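Local coordinates for protein ornithine carbamoyltransferase (PDB 3GRF) that probably transfers a carbamoyl group to ornithine, as an ornithine carbamoyltransferase associated with the arginine degradation pathway of Giardia, at residues 169-174 against 200-205; 191-196 against 222-227; 226-231 against 267-272. One frame throughout, in Å; residues are numbered along the deposited sequence.

In the fold
From the N terminus, the chain passes through a domain built on strands 46-51, 72-77, 103-107 and 125-127 before reaching the domain of the five-stranded parallel sheet, in which all three contacts lie. Contact 1 opens after strand 164-167 and closes at 200-205, with most of helix 173-185 and strand 188-192 in the intervening chain. Contact 2 opens at 191-196, inside that loop, and closes at 222-227, so the two cross; K200 of contact 1 reaches D195 and H226 of contact 2. Contact 3 begins where contact 2 ends, with H226 and D227 in common, and closes at 267-272, tying helix 228-232 beyond one edge strand to helix 267-270 before the other, 278-281.

Contact 1. Residues 169-174 against 200-205; sequences DSMNNV and KPIKEV
S170 and M171 lie against K200, P201 and I202 where two loops pass each other on their way into helices; they are the loops that follow two adjacent strands, 164-167 and 188-192, of a Rossmann-like parallel sheet. The closest backbone approach is S170 O to P201 CA, 3.3 Å, a CA-H...O contact; the proline nitrogen is near too, but has no hydrogen to give. Beside it, S170 CB meets P201 CD at 3.8 Å. The next residue along, M171, sets its CB 3.4 Å from K200 O. Its CG stands anti to the backbone N (chi1 -166°) and its thioether turns at chi3 (-71°), bringing CE to 3.7 Å from I202 CD1. M171 CG and SD are each 3.8 Å from the same I202 CD1, which thus sits in the crook of the bent chain. Y176 of helix 173-185 adjoins both side chains.

A second shell shapes the first loop. D169 OD1 takes the N-H of M171 at 3.2 Å, from above the carboxylate plane, closing an Asx turn, while D169 OD2 forms a salt bridge with R256. N172 works with both ends of its amide: ND2 donates to D169 O at 3.2 Å, nearly in the amide plane, and also to D241, whereas OD1 caps helix 173-185 by accepting from V174 N at 2.7 Å. S170 OG bonds back to G168 O. K200 NZ forms a salt bridge with D195 OD2.

The fit across the contact therefore rests on shape, with one CA-H...O approach, while polar bonds hold the first loop in place: D169 and N172 use part of their bonding to shape that loop and part to tie it to R256 and D241.

Contact 2. Residues 191-196 against 222-227; sequences VCCPDH and IKIFHD
Strands 188-192 and 221-225 run parallel, with V191 paired to I224 and C192 to F225, the two strands of a beta-alpha-beta crossover through helix 203-216 in a Rossmann-like sheet. V191 bonds on both sides of I224: its N donates to K223 O at 2.7 Å and its O accepts from F225 N at 2.8 Å. C193 N then donates to F225 O at 3.0 Å, carrying the pairing one residue past the strand.

V191 and I224 share one face of the sheet; on the other, C192 SG packs against F225 CB at 4.1 Å, and the F225 ring stacks with H190. Beyond the strands, C193 SG, 4.0 Å from I224 CG2, also borders the H226 ring at its edge.

D195 lies over one face of that ring, its CB 3.6 Å from the H226 centroid in a CH-pi contact, with carboxylate and ring planes 26° apart. Although D195 OD1 is 3.3 Å from H226 ND1, the angle is too poor for a hydrogen bond, and D195 OD2 pairs instead with K200. In the plane of the imidazole, C193 O approaches H226 CD2 to 2.9 Å.

Contact 3. Residues 226-231 against 267-272; sequences HDCKKG and DAVMAV
K229 lays its aliphatic chain across A268 and V269, joining two short helices of the Rossmann-like domain: helix 228-232, which follows edge strand 221-225, and helix 267-270, which precedes strand 278-281 at the opposite edge. Across this contact the lysine meets its partners through CG, CE and NZ. From CB the chain steps to K229 CG, which is 4.1 Å from V269 CG2 and about as far from the carbonyl oxygen of A268. CD carries the chain onward to a bend at chi3 (-130°), a torsion away from the staggered positions, which brings CE within reach of two methyls: K229 CE is 3.9 Å from V269 CG2 and 3.8 Å from A268 CB. At the tip, K229 NZ lies 3.8 Å from A268 CB, so the ammonium meets a methyl rather than an acceptor of helix 267-270.

The same turn of helix 228-232 is closed by G231 N donating to D227 O at 2.8 Å. On the facing side, the backbone N of V269 bonds to the carboxylate of D266, and V272 pairs through its backbone with G234, just past helix 228-232.

V269 serves both neighbours with its two branches. While CG2 faces the lysine, CG1, anti to the backbone N (chi1 165°), meets C228 SG at 4.1 Å, the same sulfur that is joined by a disulfide to C167 at the end of strand 164-167.

Contact 1. Residues 169-174 against 200-205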
loop_
_atom_site.group_PDB
_atom_site.type_symbol
_atom_site.label_atom_id
_atom_site.label_comp_id
_atom_site.label_asym_id
_atom_site.label_seq_id
_atom_site.Cartn_x
_atom_site.Cartn_y
_atom_site.Cartn_z
ATOM N N ASP A 169 14.323 -30.710 9.418
ATOM C CA ASP A 169 14.204 -30.928 7.985
ATOM C C ASP A 169 15.178 -30.075 7.223
ATOM O O ASP A 169 15.073 -28.822 7.205
ATOM C CB ASP A 169 12.808 -30.593 7.491
ATOM C CG ASP A 169 12.593 -31.025 6.061
ATOM O OD1 ASP A 169 13.560 -31.520 5.422
ATOM O OD2 ASP A 169 11.450 -30.880 5.593
ATOM N N SER A 170 16.125 -30.757 6.582
ATOM C CA SER A 170 17.271 -30.059 6.064
ATOM C C SER A 170 17.320 -30.065 4.566
ATOM O O SER A 170 18.292 -29.596 3.959
ATOM C CB SER A 170 18.557 -30.568 6.731
ATOM O OG SER A 170 18.502 -30.259 8.131
ATOM N N MET A 171 16.244 -30.536 3.957
ATOM C CA MET A 171 16.072 -30.340 2.552
ATOM C C MET A 171 15.178 -29.129 2.491
ATOM O O MET A 171 13.962 -29.237 2.426
ATOM C CB MET A 171 15.415 -31.568 1.917
ATOM C CG MET A 171 15.526 -31.535 0.415
ATOM S SD MET A 171 14.643 -32.823 -0.473
ATOM C CE MET A 171 15.585 -34.278 -0.103
ATOM N N ASN A 172 15.784 -27.950 2.608
ATOM C CA ASN A 172 15.051 -26.822 3.042
ATOM C C ASN A 172 15.783 -25.585 2.586
ATOM O O ASN A 172 16.975 -25.446 2.838
ATOM C CB ASN A 172 14.929 -26.909 4.577
ATOM C CG ASN A 172 14.322 -25.689 5.226
ATOM O OD1 ASN A 172 14.227 -24.602 4.662
ATOM N ND2 ASN A 172 14.003 -25.849 6.492
ATOM N N ASN A 173 15.112 -24.687 1.951
ATOM C CA ASN A 173 15.714 -23.473 1.419
ATOM C C ASN A 173 16.400 -22.609 2.475
ATOM O O ASN A 173 17.379 -21.911 2.182
ATOM C CB ASN A 173 14.645 -22.683 0.666
ATOM C CG ASN A 173 13.655 -21.999 1.579
ATOM O OD1 ASN A 173 12.887 -22.644 2.282
ATOM N ND2 ASN A 173 13.673 -20.667 1.572
ATOM N N VAL A 174 15.859 -22.644 3.694
ATOM C CA VAL A 174 16.431 -21.905 4.829
ATOM C C VAL A 174 17.749 -22.556 5.262
ATOM O O VAL A 174 18.732 -21.865 5.476
ATOM C CB VAL A 174 15.369 -21.679 5.993
ATOM C CG1 VAL A 174 16.026 -21.533 7.376
ATOM C CG2 VAL A 174 14.485 -20.424 5.702
ATOM N N LYS A 200 17.558 -34.530 3.988
ATOM C CA LYS A 200 18.965 -34.128 4.041
ATOM C C LYS A 200 19.205 -32.986 3.064
ATOM O O LYS A 200 18.502 -32.877 2.089
ATOM C CB LYS A 200 19.885 -35.280 3.628
ATOM C CG LYS A 200 19.766 -36.564 4.414
ATOM C CD LYS A 200 20.650 -37.595 3.748
ATOM C CE LYS A 200 20.713 -38.809 4.588
ATOM N NZ LYS A 200 21.942 -39.611 4.329
ATOM N N PRO A 201 20.259 -32.174 3.282
ATOM C CA PRO A 201 20.619 -31.182 2.268
ATOM C C PRO A 201 20.887 -31.832 0.923
ATOM O O PRO A 201 21.298 -32.979 0.852
ATOM C CB PRO A 201 21.919 -30.590 2.791
ATOM C CG PRO A 201 21.973 -30.913 4.203
ATOM C CD PRO A 201 21.178 -32.161 4.425
ATOM N N ILE A 202 20.675 -31.096 -0.144
ATOM C CA ILE A 202 20.892 -31.642 -1.479
ATOM C C ILE A 202 22.399 -31.586 -1.812
ATOM O O ILE A 202 23.071 -30.643 -1.387
ATOM C CB ILE A 202 19.938 -30.893 -2.458
ATOM C CG1 ILE A 202 19.041 -31.881 -3.174
ATOM C CG2 ILE A 202 20.616 -29.902 -3.338
ATOM C CD1 ILE A 202 18.026 -32.451 -2.248
ATOM N N LYS A 203 22.941 -32.588 -2.519
ATOM C CA LYS A 203 24.400 -32.594 -2.820
ATOM C C LYS A 203 24.927 -31.323 -3.519
ATOM O O LYS A 203 26.078 -30.886 -3.277
ATOM C CB LYS A 203 24.853 -33.876 -3.552
ATOM C CG LYS A 203 26.370 -33.926 -3.781
ATOM C CD LYS A 203 27.018 -35.296 -3.454
ATOM C CE LYS A 203 28.548 -35.229 -3.615
ATOM N NZ LYS A 203 28.965 -34.504 -4.866
ATOM N N GLU A 204 24.084 -30.726 -4.350
ATOM C CA GLU A 204 24.423 -29.514 -5.055
ATOM C C GLU A 204 24.770 -28.392 -4.075
ATOM O O GLU A 204 25.723 -27.626 -4.291
ATOM C CB GLU A 204 23.329 -29.145 -6.079
ATOM C CG GLU A 204 22.325 -28.060 -5.700
ATOM C CD GLU A 204 21.938 -27.169 -6.882
ATOM O OE1 GLU A 204 22.576 -26.093 -7.076
ATOM O OE2 GLU A 204 20.989 -27.540 -7.614
ATOM N N VAL A 205 24.038 -28.359 -2.966
ATOM C CA VAL A 205 24.144 -27.284 -1.974
ATOM C C VAL A 205 25.417 -27.507 -1.122
ATOM O O VAL A 205 26.203 -26.585 -0.903
ATOM C CB VAL A 205 22.823 -27.167 -1.131
ATOM C CG1 VAL A 205 23.002 -26.280 0.062
ATOM C CG2 VAL A 205 21.654 -26.681 -2.018
#

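Contact 2. Residues 191-196 against 222-227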
loop_
_atom_site.group_PDB
_atom_site.type_symbol
_atom_site.label_atom_id
_atom_site.label_comp_id
_atom_site.label_asym_id
_atom_site.label_seq_id
_atom_site.Cartn_x
_atom_site.Cartn_y
_atom_site.Cartn_z
ATOM N N VAL A 191 24.774 -29.842 10.211
ATOM C CA VAL A 191 23.391 -30.003 9.804
ATOM C C VAL A 191 22.833 -31.273 10.395
ATOM O O VAL A 191 23.324 -32.373 10.100
ATOM C CB VAL A 191 23.224 -29.991 8.288
ATOM C CG1 VAL A 191 21.758 -30.159 7.943
ATOM C CG2 VAL A 191 23.814 -28.680 7.684
ATOM N N CYS A 192 21.885 -31.091 11.321
ATOM C CA CYS A 192 21.365 -32.243 12.094
ATOM C C CYS A 192 20.034 -32.697 11.547
ATOM O O CYS A 192 18.997 -32.115 11.812
ATOM C CB CYS A 192 21.325 -31.869 13.582
ATOM S SG CYS A 192 22.931 -31.334 14.265
ATOM N N CYS A 193 20.067 -33.751 10.777
ATOM C CA CYS A 193 18.844 -34.127 10.083
ATOM C C CYS A 193 18.633 -35.631 10.149
ATOM O O CYS A 193 19.554 -36.368 10.471
ATOM C CB CYS A 193 18.886 -33.669 8.633
ATOM S SG CYS A 193 20.314 -34.292 7.708
ATOM N N PRO A 194 17.402 -36.078 9.837
ATOM C CA PRO A 194 17.133 -37.502 9.730
ATOM C C PRO A 194 17.911 -38.138 8.587
ATOM O O PRO A 194 17.903 -37.653 7.448
ATOM C CB PRO A 194 15.632 -37.554 9.452
ATOM C CG PRO A 194 15.075 -36.219 9.905
ATOM C CD PRO A 194 16.181 -35.263 9.616
ATOM N N ASP A 195 18.544 -39.259 8.888
ATOM C CA ASP A 195 19.170 -40.041 7.858
ATOM C C ASP A 195 18.159 -40.599 6.878
ATOM O O ASP A 195 17.843 -41.783 6.918
ATOM C CB ASP A 195 19.995 -41.162 8.453
ATOM C CG ASP A 195 20.938 -41.785 7.429
ATOM O OD1 ASP A 195 21.950 -42.413 7.844
ATOM O OD2 ASP A 195 20.667 -41.622 6.211
ATOM N N HIS A 196 17.678 -39.730 5.997
ATOM C CA HIS A 196 16.586 -40.000 5.075
ATOM C C HIS A 196 16.678 -39.047 3.878
ATOM O O HIS A 196 16.642 -37.822 4.022
ATOM C CB HIS A 196 15.241 -39.824 5.764
ATOM C CG HIS A 196 14.073 -40.265 4.937
ATOM N ND1 HIS A 196 13.846 -39.801 3.658
ATOM C CD2 HIS A 196 13.052 -41.109 5.216
ATOM C CE1 HIS A 196 12.751 -40.359 3.176
ATOM N NE2 HIS A 196 12.245 -41.149 4.105
ATOM N N ILE A 222 31.340 -27.777 6.732
ATOM C CA ILE A 222 29.980 -28.322 6.687
ATOM C C ILE A 222 30.041 -29.767 7.170
ATOM O O ILE A 222 30.781 -30.570 6.591
ATOM C CB ILE A 222 29.399 -28.394 5.197
ATOM C CG1 ILE A 222 29.268 -27.024 4.520
ATOM C CG2 ILE A 222 28.032 -29.125 5.162
ATOM C CD1 ILE A 222 28.293 -26.056 5.183
ATOM N N LYS A 223 29.237 -30.113 8.186
ATOM C CA LYS A 223 29.185 -31.503 8.685
ATOM C C LYS A 223 27.746 -31.957 8.810
ATOM O O LYS A 223 26.900 -31.213 9.284
ATOM C CB LYS A 223 29.892 -31.643 10.046
ATOM C CG LYS A 223 31.172 -30.776 10.165
ATOM C CD LYS A 223 31.973 -31.054 11.440
ATOM C CE LYS A 223 33.466 -30.721 11.243
ATOM N NZ LYS A 223 34.316 -31.279 12.328
ATOM N N ILE A 224 27.454 -33.172 8.372
ATOM C CA ILE A 224 26.072 -33.647 8.444
ATOM C C ILE A 224 25.956 -34.716 9.524
ATOM O O ILE A 224 26.628 -35.752 9.462
ATOM C CB ILE A 224 25.587 -34.141 7.077
ATOM C CG1 ILE A 224 25.465 -32.932 6.135
ATOM C CG2 ILE A 224 24.211 -34.837 7.183
ATOM C CD1 ILE A 224 25.557 -33.285 4.683
ATOM N N PHE A 225 25.149 -34.426 10.539
ATOM C CA PHE A 225 24.920 -35.353 11.635
ATOM C C PHE A 225 23.538 -35.968 11.493
ATOM O O PHE A 225 22.627 -35.317 10.991
ATOM C CB PHE A 225 25.035 -34.625 12.971
ATOM C CG PHE A 225 26.438 -34.317 13.375
ATOM C CD1 PHE A 225 27.111 -33.243 12.815
ATOM C CD2 PHE A 225 27.079 -35.089 14.333
ATOM C CE1 PHE A 225 28.423 -32.927 13.209
ATOM C CE2 PHE A 225 28.380 -34.781 14.734
ATOM C CZ PHE A 225 29.047 -33.684 14.166
ATOM N N HIS A 226 23.387 -37.224 11.921
ATOM C CA HIS A 226 22.057 -37.844 11.961
ATOM C C HIS A 226 21.555 -38.135 13.385
ATOM O O HIS A 226 20.703 -38.994 13.594
ATOM C CB HIS A 226 21.991 -39.058 11.005
ATOM C CG HIS A 226 22.136 -38.672 9.560
ATOM N ND1 HIS A 226 22.938 -39.360 8.676
ATOM C CD2 HIS A 226 21.606 -37.642 8.860
ATOM C CE1 HIS A 226 22.873 -38.783 7.488
ATOM N NE2 HIS A 226 22.077 -37.733 7.579
ATOM N N ASP A 227 22.102 -37.367 14.336
ATOM C CA ASP A 227 21.763 -37.374 15.761
ATOM C C ASP A 227 21.960 -35.933 16.210
ATOM O O ASP A 227 23.104 -35.444 16.200
ATOM C CB ASP A 227 22.717 -38.324 16.519
ATOM C CG ASP A 227 22.228 -38.679 17.942
ATOM O OD1 ASP A 227 21.473 -39.670 18.095
ATOM O OD2 ASP A 227 22.608 -37.992 18.916
#

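Contact 3. Residues 226-231 against 267-272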
loop_
_atom_site.group_PDB
_atom_site.type_symbol
_atom_site.label_atom_id
_atom_site.label_comp_id
_atom_site.label_asym_id
_atom_site.label_seq_id
_atom_site.Cartn_x
_atom_site.Cartn_y
_atom_site.Cartn_z
ATOM N N HIS A 226 23.387 -37.224 11.921
ATOM C CA HIS A 226 22.057 -37.844 11.961
ATOM C C HIS A 226 21.555 -38.135 13.385
ATOM O O HIS A 226 20.703 -38.994 13.594
ATOM C CB HIS A 226 21.991 -39.058 11.005
ATOM C CG HIS A 226 22.136 -38.672 9.560
ATOM N ND1 HIS A 226 22.938 -39.360 8.676
ATOM C CD2 HIS A 226 21.606 -37.642 8.860
ATOM C CE1 HIS A 226 22.873 -38.783 7.488
ATOM N NE2 HIS A 226 22.077 -37.733 7.579
ATOM N N ASP A 227 22.102 -37.367 14.336
ATOM C CA ASP A 227 21.763 -37.374 15.761
ATOM C C ASP A 227 21.960 -35.933 16.210
ATOM O O ASP A 227 23.104 -35.444 16.200
ATOM C CB ASP A 227 22.717 -38.324 16.519
ATOM C CG ASP A 227 22.228 -38.679 17.942
ATOM O OD1 ASP A 227 21.473 -39.670 18.095
ATOM O OD2 ASP A 227 22.608 -37.992 18.916
ATOM N N CYS A 228 20.878 -35.217 16.455
ATOM C CA CYS A 228 20.933 -33.806 16.806
ATOM C C CYS A 228 21.752 -33.504 18.072
ATOM O O CYS A 228 22.420 -32.476 18.141
ATOM C CB CYS A 228 19.496 -33.305 16.936
ATOM S SG CYS A 228 19.335 -31.503 17.061
ATOM N N LYS A 229 21.699 -34.399 19.059
ATOM C CA LYS A 229 22.475 -34.205 20.305
ATOM C C LYS A 229 23.970 -34.283 20.060
ATOM O O LYS A 229 24.769 -33.473 20.583
ATOM C CB LYS A 229 22.071 -35.236 21.369
ATOM C CG LYS A 229 21.070 -34.641 22.339
ATOM C CD LYS A 229 20.324 -35.663 23.183
ATOM C CE LYS A 229 18.834 -35.336 23.064
ATOM N NZ LYS A 229 17.924 -36.354 23.654
ATOM N N LYS A 230 24.343 -35.263 19.234
ATOM C CA LYS A 230 25.720 -35.444 18.851
ATOM C C LYS A 230 26.092 -34.245 18.017
ATOM O O LYS A 230 27.194 -33.721 18.144
ATOM C CB LYS A 230 25.924 -36.758 18.073
ATOM C CG LYS A 230 25.469 -38.005 18.822
ATOM C CD LYS A 230 26.578 -39.029 18.968
ATOM C CE LYS A 230 26.215 -40.131 20.003
ATOM N NZ LYS A 230 26.557 -39.779 21.429
ATOM N N GLY A 231 25.160 -33.809 17.174
ATOM C CA GLY A 231 25.418 -32.679 16.285
ATOM C C GLY A 231 25.522 -31.356 16.991
ATOM O O GLY A 231 26.273 -30.466 16.560
ATOM N N ASP A 267 15.031 -29.559 25.794
ATOM C CA ASP A 267 15.928 -29.136 26.875
ATOM C C ASP A 267 17.206 -29.997 26.853
ATOM O O ASP A 267 18.299 -29.494 27.141
ATOM C CB ASP A 267 15.241 -29.267 28.249
ATOM C CG ASP A 267 14.198 -28.162 28.549
ATOM O OD1 ASP A 267 14.106 -27.132 27.859
ATOM O OD2 ASP A 267 13.461 -28.319 29.548
ATOM N N ALA A 268 17.075 -31.292 26.529
ATOM C CA ALA A 268 18.243 -32.191 26.498
ATOM C C ALA A 268 19.151 -31.848 25.330
ATOM O O ALA A 268 20.370 -32.027 25.400
ATOM C CB ALA A 268 17.809 -33.650 26.369
ATOM N N VAL A 269 18.555 -31.378 24.247
ATOM C CA VAL A 269 19.338 -30.911 23.108
ATOM C C VAL A 269 20.119 -29.659 23.532
ATOM O O VAL A 269 21.331 -29.612 23.356
ATOM C CB VAL A 269 18.460 -30.691 21.807
ATOM C CG1 VAL A 269 19.199 -29.874 20.770
ATOM C CG2 VAL A 269 18.078 -32.027 21.165
ATOM N N MET A 270 19.438 -28.656 24.096
ATOM C CA MET A 270 20.098 -27.406 24.507
ATOM C C MET A 270 21.134 -27.594 25.638
ATOM O O MET A 270 22.152 -26.876 25.685
ATOM C CB MET A 270 19.076 -26.318 24.874
ATOM C CG MET A 270 18.181 -25.884 23.708
ATOM S SD MET A 270 19.098 -25.157 22.301
ATOM C CE MET A 270 19.453 -23.483 23.006
ATOM N N ALA A 271 20.875 -28.572 26.515
ATOM C CA ALA A 271 21.815 -28.965 27.579
ATOM C C ALA A 271 23.166 -29.487 27.099
ATOM O O ALA A 271 24.094 -29.577 27.882
ATOM C CB ALA A 271 21.159 -29.968 28.566
ATOM N N VAL A 272 23.287 -29.821 25.800
ATOM C CA VAL A 272 24.591 -30.294 25.341
ATOM C C VAL A 272 25.410 -29.215 24.653
ATOM O O VAL A 272 26.561 -29.419 24.289
ATOM C CB VAL A 272 24.488 -31.538 24.434
ATOM C CG1 VAL A 272 23.819 -32.688 25.181
ATOM C CG2 VAL A 272 23.724 -31.232 23.158
#